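PDB 5F7V: Lmo0181 protein from Listeria monocytogenes serovar 1/2a, which binds the cyclic alpha-glucan cycloalternan and probably delivers it, as a membrane-tethered lipoprotein, to an ABC transporter. Local coordinates for residues A[173-178]-A[183-188]; A[154-159]-A[269-274]; A[72-77]-A[86-91]. All coordinates share one frame; numbering follows the deposited sequence.

Contact 1: A[173-178]-A[183-188]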
loop_
_atom_site.group_PDB
_atom_site.type_symbol
_atom_site.label_atom_id
_atom_site.label_comp_id
_atom_site.label_asym_id
_atom_site.label_seq_id
_atom_site.Cartn_x
_atom_site.Cartn_y
_atom_site.Cartn_z
ATOM N N THR A 173 -3.910 19.198 -6.154
ATOM C CA THR A 173 -3.680 17.984 -5.363
ATOM C C THR A 173 -4.529 16.835 -5.833
ATOM O O THR A 173 -5.509 17.006 -6.539
ATOM C CB THR A 173 -3.872 18.309 -3.898
ATOM O OG1 THR A 173 -3.316 17.259 -3.086
ATOM C CG2 THR A 173 -5.328 18.527 -3.497
ATOM N N SER A 174 -4.149 15.646 -5.410
ATOM C CA SER A 174 -4.965 14.464 -5.640
ATOM C C SER A 174 -4.625 13.469 -4.540
ATOM O O SER A 174 -3.451 13.214 -4.232
ATOM C CB SER A 174 -4.656 13.822 -6.990
ATOM O OG SER A 174 -5.533 12.701 -7.167
ATOM N N GLN A 175 -5.666 12.882 -3.984
ATOM C CA GLN A 175 -5.530 11.938 -2.868
ATOM C C GLN A 175 -6.732 11.003 -2.937
ATOM O O GLN A 175 -7.870 11.436 -3.202
ATOM C CB GLN A 175 -5.552 12.700 -1.557
ATOM C CG GLN A 175 -5.416 11.822 -0.328
ATOM C CD GLN A 175 -4.941 12.529 0.918
ATOM O OE1 GLN A 175 -4.523 11.877 1.884
ATOM N NE2 GLN A 175 -5.039 13.831 0.910
ATOM N N PRO A 176 -6.518 9.706 -2.715
ATOM C CA PRO A 176 -7.675 8.794 -2.753
ATOM C C PRO A 176 -8.675 9.098 -1.632
ATOM O O PRO A 176 -8.325 9.469 -0.528
ATOM C CB PRO A 176 -7.032 7.420 -2.571
ATOM C CG PRO A 176 -5.615 7.602 -3.047
ATOM C CD PRO A 176 -5.246 8.959 -2.587
ATOM N N VAL A 177 -9.947 8.943 -1.948
ATOM C CA VAL A 177 -11.025 9.025 -0.965
ATOM C C VAL A 177 -11.621 7.623 -0.850
ATOM O O VAL A 177 -12.648 7.327 -1.435
ATOM C CB VAL A 177 -12.067 10.112 -1.277
ATOM C CG1 VAL A 177 -12.967 10.299 -0.071
ATOM C CG2 VAL A 177 -11.333 11.409 -1.590
ATOM N N THR A 178 -10.912 6.785 -0.107
ATOM C CA THR A 178 -11.163 5.361 -0.005
ATOM C C THR A 178 -11.015 4.941 1.452
ATOM O O THR A 178 -10.446 5.679 2.251
ATOM C CB THR A 178 -10.147 4.551 -0.840
ATOM O OG1 THR A 178 -8.849 4.811 -0.267
ATOM C CG2 THR A 178 -10.222 4.887 -2.310
ATOM N N TYR A 183 -8.405 5.415 6.841
ATOM C CA TYR A 183 -8.005 5.095 8.225
ATOM C C TYR A 183 -6.801 5.953 8.608
ATOM O O TYR A 183 -6.620 6.302 9.768
ATOM C CB TYR A 183 -7.781 3.611 8.496
ATOM C CG TYR A 183 -6.622 2.913 7.821
ATOM C CD1 TYR A 183 -5.352 2.968 8.344
ATOM C CD2 TYR A 183 -6.790 2.172 6.663
ATOM C CE1 TYR A 183 -4.296 2.283 7.773
ATOM C CE2 TYR A 183 -5.759 1.481 6.074
ATOM C CZ TYR A 183 -4.516 1.566 6.629
ATOM O OH TYR A 183 -3.492 0.854 6.060
ATOM N N LYS A 184 -5.943 6.275 7.638
ATOM C CA LYS A 184 -4.835 7.215 7.868
ATOM C C LYS A 184 -5.301 8.650 8.070
ATOM O O LYS A 184 -4.882 9.307 9.009
ATOM C CB LYS A 184 -3.882 7.109 6.702
ATOM C CG LYS A 184 -2.765 8.127 6.737
ATOM C CD LYS A 184 -1.915 8.167 5.482
ATOM C CE LYS A 184 -2.680 8.596 4.231
ATOM N NZ LYS A 184 -1.833 8.423 3.021
ATOM N N VAL A 185 -6.117 9.160 7.160
ATOM C CA VAL A 185 -6.560 10.560 7.246
ATOM C C VAL A 185 -7.404 10.796 8.498
ATOM O O VAL A 185 -7.273 11.834 9.149
ATOM C CB VAL A 185 -7.268 10.994 5.934
ATOM C CG1 VAL A 185 -7.734 12.421 6.049
ATOM C CG2 VAL A 185 -6.269 10.885 4.788
ATOM N N ALA A 186 -8.225 9.811 8.866
ATOM C CA ALA A 186 -8.930 9.890 10.173
ATOM C C ALA A 186 -7.956 10.008 11.333
ATOM O O ALA A 186 -8.124 10.866 12.207
ATOM C CB ALA A 186 -9.815 8.672 10.349
ATOM N N ALA A 187 -6.895 9.199 11.291
ATOM C CA ALA A 187 -5.889 9.276 12.359
ATOM C C ALA A 187 -5.166 10.595 12.394
ATOM O O ALA A 187 -4.751 11.039 13.464
ATOM C CB ALA A 187 -4.901 8.131 12.188
ATOM N N GLN A 188 -5.030 11.269 11.259
ATOM C CA GLN A 188 -4.474 12.623 11.259
ATOM C C GLN A 188 -5.314 13.677 11.984
ATOM O O GLN A 188 -4.845 14.781 12.236
ATOM C CB GLN A 188 -4.262 13.068 9.802
ATOM C CG GLN A 188 -3.163 12.306 9.060
ATOM C CD GLN A 188 -3.164 12.540 7.572
ATOM O OE1 GLN A 188 -3.960 13.298 7.013
ATOM N NE2 GLN A 188 -2.267 11.821 6.925
#
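The ammonium group of K184, whose CE passes loosely by the amide end of Q175, is gripped by two carboxylates: E270 and E181 both form salt bridges with NZ. The setting is a strand-loop-helix connection of the solute-binding protein fold, in which strand 171-174 runs out through 175-178 and the chain turns back along helix 179-187. The chain of K184 is extended except for one bend at CG-CD (chi3 64°), which turns its end toward E270, with E181 the second partner. The paired negative charges would be expected to favour the protonated lysine.

Those acids lie outside the two segments; across them the contact is slight and rests mainly on Q175 and V185. Q175 stretches straight out from the loop, CG anti to the backbone N (chi1 -180°), so that its terminal amide lies aslant against V185. V185 offers CG2, the methyl beside its own backbone N. L215 of helix 206-220 and H249 of strand 245-251 pack on Q175. P176, next in the chain, touches the bound glycan and puts this connection at the pocket wall. T178 is the N-cap of helix 179-187, its OG1 accepting from the backbone N of E181.

Contact 2: A[154-159]-A[269-274]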
loop_
_atom_site.group_PDB
_atom_site.type_symbol
_atom_site.label_atom_id
_atom_site.label_comp_id
_atom_site.label_asym_id
_atom_site.label_seq_id
_atom_site.Cartn_x
_atom_site.Cartn_y
_atom_site.Cartn_z
ATOM N N LYS A 154 -4.054 22.596 6.394
ATOM C CA LYS A 154 -4.357 23.912 5.879
ATOM C C LYS A 154 -3.252 24.437 4.964
ATOM O O LYS A 154 -3.540 25.155 4.011
ATOM C CB LYS A 154 -4.594 24.913 6.997
ATOM C CG LYS A 154 -3.384 25.220 7.856
ATOM C CD LYS A 154 -3.725 26.075 9.066
ATOM C CE LYS A 154 -4.523 25.375 10.136
ATOM N NZ LYS A 154 -3.779 24.284 10.841
ATOM N N ASP A 155 -1.999 24.071 5.205
ATOM C CA ASP A 155 -0.907 24.492 4.306
ATOM C C ASP A 155 -1.014 23.801 2.967
ATOM O O ASP A 155 -0.811 24.422 1.907
ATOM C CB ASP A 155 0.448 24.178 4.916
ATOM C CG ASP A 155 0.627 24.836 6.247
ATOM O OD1 ASP A 155 0.723 26.074 6.258
ATOM O OD2 ASP A 155 0.692 24.154 7.284
ATOM N N GLU A 156 -1.337 22.526 2.942
ATOM C CA GLU A 156 -1.499 21.881 1.658
ATOM C C GLU A 156 -2.757 22.340 0.939
ATOM O O GLU A 156 -2.770 22.413 -0.301
ATOM C CB GLU A 156 -1.513 20.375 1.831
ATOM C CG GLU A 156 -1.933 19.714 0.559
ATOM C CD GLU A 156 -1.732 18.222 0.638
ATOM O OE1 GLU A 156 -1.166 17.636 1.627
ATOM O OE2 GLU A 156 -2.235 17.664 -0.359
ATOM N N GLU A 157 -3.824 22.661 1.662
ATOM C CA GLU A 157 -5.006 23.164 0.987
ATOM C C GLU A 157 -4.732 24.523 0.372
ATOM O O GLU A 157 -5.181 24.779 -0.749
ATOM C CB GLU A 157 -6.170 23.269 1.971
ATOM C CG GLU A 157 -6.734 21.916 2.452
ATOM C CD GLU A 157 -7.706 21.978 3.623
ATOM O OE1 GLU A 157 -8.161 23.092 3.927
ATOM O OE2 GLU A 157 -8.146 20.946 4.223
ATOM N N ALA A 158 -4.044 25.404 1.061
ATOM C CA ALA A 158 -3.760 26.723 0.518
ATOM C C ALA A 158 -2.836 26.607 -0.693
ATOM O O ALA A 158 -3.047 27.255 -1.744
ATOM C CB ALA A 158 -3.145 27.651 1.537
ATOM N N ALA A 159 -1.816 25.756 -0.614
ATOM C CA ALA A 159 -0.906 25.496 -1.725
ATOM C C ALA A 159 -1.676 24.948 -2.884
ATOM O O ALA A 159 -1.540 25.419 -3.994
ATOM C CB ALA A 159 0.216 24.580 -1.333
ATOM N N VAL A 269 7.029 14.069 3.640
ATOM C CA VAL A 269 6.112 13.468 4.625
ATOM C C VAL A 269 4.749 14.090 4.528
ATOM O O VAL A 269 4.644 15.310 4.428
ATOM C CB VAL A 269 6.663 13.661 6.048
ATOM C CG1 VAL A 269 5.745 12.987 7.079
ATOM C CG2 VAL A 269 8.084 13.143 6.196
ATOM N N GLU A 270 3.697 13.272 4.511
ATOM C CA GLU A 270 2.343 13.832 4.409
ATOM C C GLU A 270 1.956 14.694 5.613
ATOM O O GLU A 270 2.304 14.361 6.763
ATOM C CB GLU A 270 1.339 12.719 4.250
ATOM C CG GLU A 270 1.507 11.913 2.973
ATOM C CD GLU A 270 0.308 10.986 2.864
ATOM O OE1 GLU A 270 0.302 9.947 3.532
ATOM O OE2 GLU A 270 -0.643 11.262 2.101
ATOM N N ALA A 271 1.194 15.733 5.329
ATOM C CA ALA A 271 0.665 16.602 6.392
ATOM C C ALA A 271 -0.476 15.959 7.171
ATOM O O ALA A 271 -1.318 15.294 6.599
ATOM C CB ALA A 271 0.190 17.905 5.771
ATOM N N GLY A 272 -0.536 16.188 8.471
ATOM C CA GLY A 272 -1.682 15.821 9.294
ATOM C C GLY A 272 -2.411 17.043 9.774
ATOM O O GLY A 272 -2.229 18.140 9.279
ATOM N N ASN A 273 -3.241 16.825 10.774
ATOM C CA ASN A 273 -4.020 17.908 11.378
ATOM C C ASN A 273 -3.753 17.961 12.856
ATOM O O ASN A 273 -2.848 18.712 13.255
ATOM C CB ASN A 273 -5.498 17.857 11.015
ATOM C CG ASN A 273 -6.159 19.213 11.204
ATOM O OD1 ASN A 273 -5.550 20.256 10.927
ATOM N ND2 ASN A 273 -7.372 19.233 11.671
ATOM N N THR A 274 -4.464 17.200 13.665
ATOM C CA THR A 274 -4.088 17.151 15.081
ATOM C C THR A 274 -2.810 16.358 15.314
ATOM O O THR A 274 -2.154 16.519 16.363
ATOM C CB THR A 274 -5.212 16.527 15.904
ATOM O OG1 THR A 274 -5.419 15.171 15.494
ATOM C CG2 THR A 274 -6.500 17.360 15.821
HETATM O O HOH W 1 -5.628 22.763 12.179
HETATM O O HOH W 2 -4.967 22.214 9.081
HETATM O O HOH W 3 1.256 16.674 2.446
#
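This is a water-mediated contact between helix 153-163 and the loop 269-274, which joins strands 265-268 and 278-287 of the solute-binding protein fold; K154 meets N273 at one end and E156 meets A271 at the other. No direct hydrogen bond joins residues 154-159 to 269-274, although W153, at the helix start, makes a backbone bond with G272. K154 NZ stays 4.4 Å from N273 OD1, and two waters fill the interval, each donating to that oxygen. One accepts from NZ at 2.7 Å. The other accepts from the backbone N of K154 at 2.9 Å and from K154 NZ at 3.0 Å, which two successive bends (chi3 71°, chi4 67°) fold back toward that N. NZ also bonds T152 OG1, and N273 ND2 bonds N189, which helps fix the rotation that presents OD1 to the waters.

Farther along the helix, E156 extends its carboxylate toward the loop. OE2 bonds to H249 NE2 and probably to T173 OG1, and E156 OE1 faces A271 CB at 4.4 Å. In one of its two conformers, less certainly in the other, a third water donates to E156 OE1 at 2.7 Å and accepts from A271 N at 3.0 Å.

Contact 3: A[72-77]-A[86-91]. With GLC (alpha-D-glucopyranose), chain B.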
loop_
_atom_site.group_PDB
_atom_site.type_symbol
_atom_site.label_atom_id
_atom_site.label_comp_id
_atom_site.label_asym_id
_atom_site.label_seq_id
_atom_site.Cartn_x
_atom_site.Cartn_y
_atom_site.Cartn_z
ATOM N N PHE A 72 1.847 -17.551 -3.119
ATOM C CA PHE A 72 1.134 -16.383 -3.600
ATOM C C PHE A 72 1.323 -15.205 -2.676
ATOM O O PHE A 72 1.490 -15.351 -1.474
ATOM C CB PHE A 72 -0.358 -16.680 -3.835
ATOM C CG PHE A 72 -1.076 -17.349 -2.708
ATOM C CD1 PHE A 72 -1.675 -16.632 -1.712
ATOM C CD2 PHE A 72 -1.153 -18.740 -2.661
ATOM C CE1 PHE A 72 -2.365 -17.273 -0.693
ATOM C CE2 PHE A 72 -1.852 -19.381 -1.638
ATOM C CZ PHE A 72 -2.477 -18.631 -0.658
ATOM N N GLU A 73 1.270 -14.042 -3.295
ATOM C CA GLU A 73 1.456 -12.772 -2.608
ATOM C C GLU A 73 0.185 -12.362 -1.881
ATOM O O GLU A 73 -0.928 -12.537 -2.375
ATOM C CB GLU A 73 1.841 -11.710 -3.619
ATOM C CG GLU A 73 2.627 -10.587 -3.013
ATOM C CD GLU A 73 3.148 -9.615 -4.024
ATOM O OE1 GLU A 73 2.528 -9.452 -5.097
ATOM O OE2 GLU A 73 4.182 -8.960 -3.741
ATOM N N LEU A 74 0.368 -11.772 -0.707
ATOM C CA LEU A 74 -0.734 -11.172 0.089
ATOM C C LEU A 74 -0.233 -9.871 0.615
ATOM O O LEU A 74 0.934 -9.696 0.842
ATOM C CB LEU A 74 -1.157 -12.029 1.275
ATOM C CG LEU A 74 -1.789 -13.358 0.873
ATOM C CD1 LEU A 74 -1.957 -14.221 2.116
ATOM C CD2 LEU A 74 -3.092 -13.214 0.147
ATOM N N ASN A 75 -1.165 -8.936 0.751
ATOM C CA ASN A 75 -0.886 -7.679 1.436
ATOM C C ASN A 75 -1.295 -7.776 2.901
ATOM O O ASN A 75 -2.001 -8.682 3.335
ATOM C CB ASN A 75 -1.478 -6.473 0.673
ATOM C CG ASN A 75 -2.974 -6.483 0.575
ATOM O OD1 ASN A 75 -3.622 -7.399 1.008
ATOM N ND2 ASN A 75 -3.488 -5.459 -0.050
ATOM N N TYR A 76 -0.852 -6.785 3.668
ATOM C CA TYR A 76 -1.125 -6.731 5.089
ATOM C C TYR A 76 -2.622 -6.777 5.317
ATOM O O TYR A 76 -3.097 -7.528 6.155
ATOM C CB TYR A 76 -0.517 -5.431 5.625
ATOM C CG TYR A 76 -0.273 -5.312 7.126
ATOM C CD1 TYR A 76 -1.122 -5.841 8.097
ATOM C CD2 TYR A 76 0.813 -4.588 7.575
ATOM C CE1 TYR A 76 -0.847 -5.677 9.435
ATOM C CE2 TYR A 76 1.117 -4.446 8.915
ATOM C CZ TYR A 76 0.257 -4.985 9.843
ATOM O OH TYR A 76 0.521 -4.830 11.179
ATOM N N GLU A 77 -3.362 -5.999 4.538
ATOM C CA GLU A 77 -4.766 -5.837 4.900
ATOM C C GLU A 77 -5.638 -6.985 4.417
ATOM O O GLU A 77 -6.760 -7.058 4.891
ATOM C CB GLU A 77 -5.279 -4.454 4.493
ATOM C CG GLU A 77 -5.178 -4.089 3.019
ATOM C CD GLU A 77 -3.847 -3.486 2.558
ATOM O OE1 GLU A 77 -2.764 -3.924 3.006
ATOM O OE2 GLU A 77 -3.868 -2.576 1.694
ATOM N N GLY A 86 -8.089 -20.572 6.525
ATOM C CA GLY A 86 -7.316 -21.807 6.588
ATOM C C GLY A 86 -6.635 -22.236 5.301
ATOM O O GLY A 86 -6.257 -23.404 5.168
ATOM N N VAL A 87 -6.421 -21.321 4.357
ATOM C CA VAL A 87 -5.848 -21.712 3.068
ATOM C C VAL A 87 -4.320 -21.581 3.016
ATOM O O VAL A 87 -3.688 -21.897 1.993
ATOM C CB VAL A 87 -6.475 -20.914 1.905
ATOM C CG1 VAL A 87 -7.967 -21.214 1.781
ATOM C CG2 VAL A 87 -6.175 -19.418 1.997
ATOM N N LEU A 88 -3.714 -21.123 4.116
ATOM C CA LEU A 88 -2.260 -20.929 4.178
ATOM C C LEU A 88 -1.611 -22.018 5.027
ATOM O O LEU A 88 -2.108 -22.353 6.117
ATOM C CB LEU A 88 -1.923 -19.564 4.784
ATOM C CG LEU A 88 -2.529 -18.327 4.121
ATOM C CD1 LEU A 88 -2.245 -17.050 4.915
ATOM C CD2 LEU A 88 -2.076 -18.284 2.686
ATOM N N ALA A 89 -0.457 -22.495 4.559
ATOM C CA ALA A 89 0.326 -23.427 5.354
ATOM C C ALA A 89 0.977 -22.701 6.544
ATOM O O ALA A 89 1.565 -21.640 6.400
ATOM C CB ALA A 89 1.403 -24.086 4.512
ATOM N N ASP A 90 0.903 -23.311 7.722
ATOM C CA ASP A 90 1.679 -22.856 8.873
ATOM C C ASP A 90 3.160 -23.022 8.545
ATOM O O ASP A 90 3.598 -24.115 8.187
ATOM C CB ASP A 90 1.270 -23.754 10.056
ATOM C CG ASP A 90 2.016 -23.473 11.328
ATOM O OD1 ASP A 90 2.816 -22.527 11.417
ATOM O OD2 ASP A 90 1.736 -24.249 12.283
ATOM N N LEU A 91 3.923 -21.949 8.641
ATOM C CA LEU A 91 5.334 -22.013 8.267
ATOM C C LEU A 91 6.261 -22.252 9.448
ATOM O O LEU A 91 7.473 -22.229 9.253
ATOM C CB LEU A 91 5.698 -20.718 7.547
ATOM C CG LEU A 91 4.969 -20.447 6.225
ATOM C CD1 LEU A 91 5.532 -19.204 5.552
ATOM C CD2 LEU A 91 4.918 -21.604 5.246
HETATM C C1 GLC B . 0.764 -1.307 -2.596
HETATM C C2 GLC B . 1.455 -2.231 -1.619
HETATM C C3 GLC B . 0.436 -3.115 -0.924
HETATM C C4 GLC B . -0.688 -2.275 -0.330
HETATM C C5 GLC B . -1.321 -1.406 -1.409
HETATM C C6 GLC B . -2.371 -0.448 -0.860
HETATM O O2 GLC B . 2.421 -3.013 -2.331
HETATM O O3 GLC B . 1.111 -3.807 0.122
HETATM O O4 GLC B . -1.698 -3.172 0.142
HETATM O O5 GLC B . -0.296 -0.574 -1.995
HETATM O O6 GLC B . -2.703 0.399 -1.983
#
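F72 holds CG between its backbone N and carbonyl carbon (chi1 50°), the crowded position, while L88 sets CG beside the backbone N and anti to the carbonyl carbon (chi1 -56°); together these torsions swing the end of the ring and the end of the leucine into contact. The two side chains meet at a slant, and F72 CZ comes within 3.4 Å of L88 CD2, tight for two carbons, with CE1 almost as near. The carbonyl O of V87 lies at the ring edge, near its plane. Two residues along the strand, L74 meets L88 tip to tip, its CD1 4.0 Å from CD1 of the leucine. No hydrogen bond crosses between the segments: this is an apolar closure of a strand-helix-loop unit, whose helix 76-85 ends in a Schellman motif at G86.

The same strand ends in the sugar site. N75 ND2 donates to glucose O4 at 2.9 Å (N-H...O angle 145°), and O4 in turn donates to E77 OE2 at 2.7 Å, so one hydroxyl oxygen both accepts a bond and donates one. E77 reaches it by bending at chi2 in one of its two modelled conformers, and the bond is less certain for the other; OE2 is also bonded to N180. As N-cap of helix 76-85, N75 turns OD1 to the helix start, where T78 OG1 also bonds it, and leaves ND2 for the sugar. E320 OE2 and N283 OD1 also hydrogen-bond to this glucose.

Strand 71-75 runs parallel to strand 13-19 and antiparallel to 278-287, where F72 pairs with G286 and L74 with G284. Y55 and L59 of helix 52-64 pack on F72, Y121 of strand 119-135 covers L88, and backbone bonds from V87 to K289 and from A89 to V287 lay the loop alongside the end of strand 278-287.

How the contacts relate
Contacts 1 and 2 form one neighbourhood, their centres 11 Å apart, with contact 1 nested inside the long chain loop that contact 2 closes. Two polar pairs couple them: K184 NZ to E270 OE1 at 2.7 Å, and T173 OG1 to E156 OE2, a probable hydrogen bond, at 3.0 Å. Contact 3 lies on the opposite side of the chain's centre, about 27 Å from contact 1 and 36 Å from contact 2 between centres. The glycan site connects the two regions: contact 3 supplies N75 and E77, contact 1 supplies P176, and the nearest atoms of contacts 1 and 3 are about 6 Å apart, without touching. Contact 2 stands farther back, the side chain of E156 about 13 Å from a bound glucose.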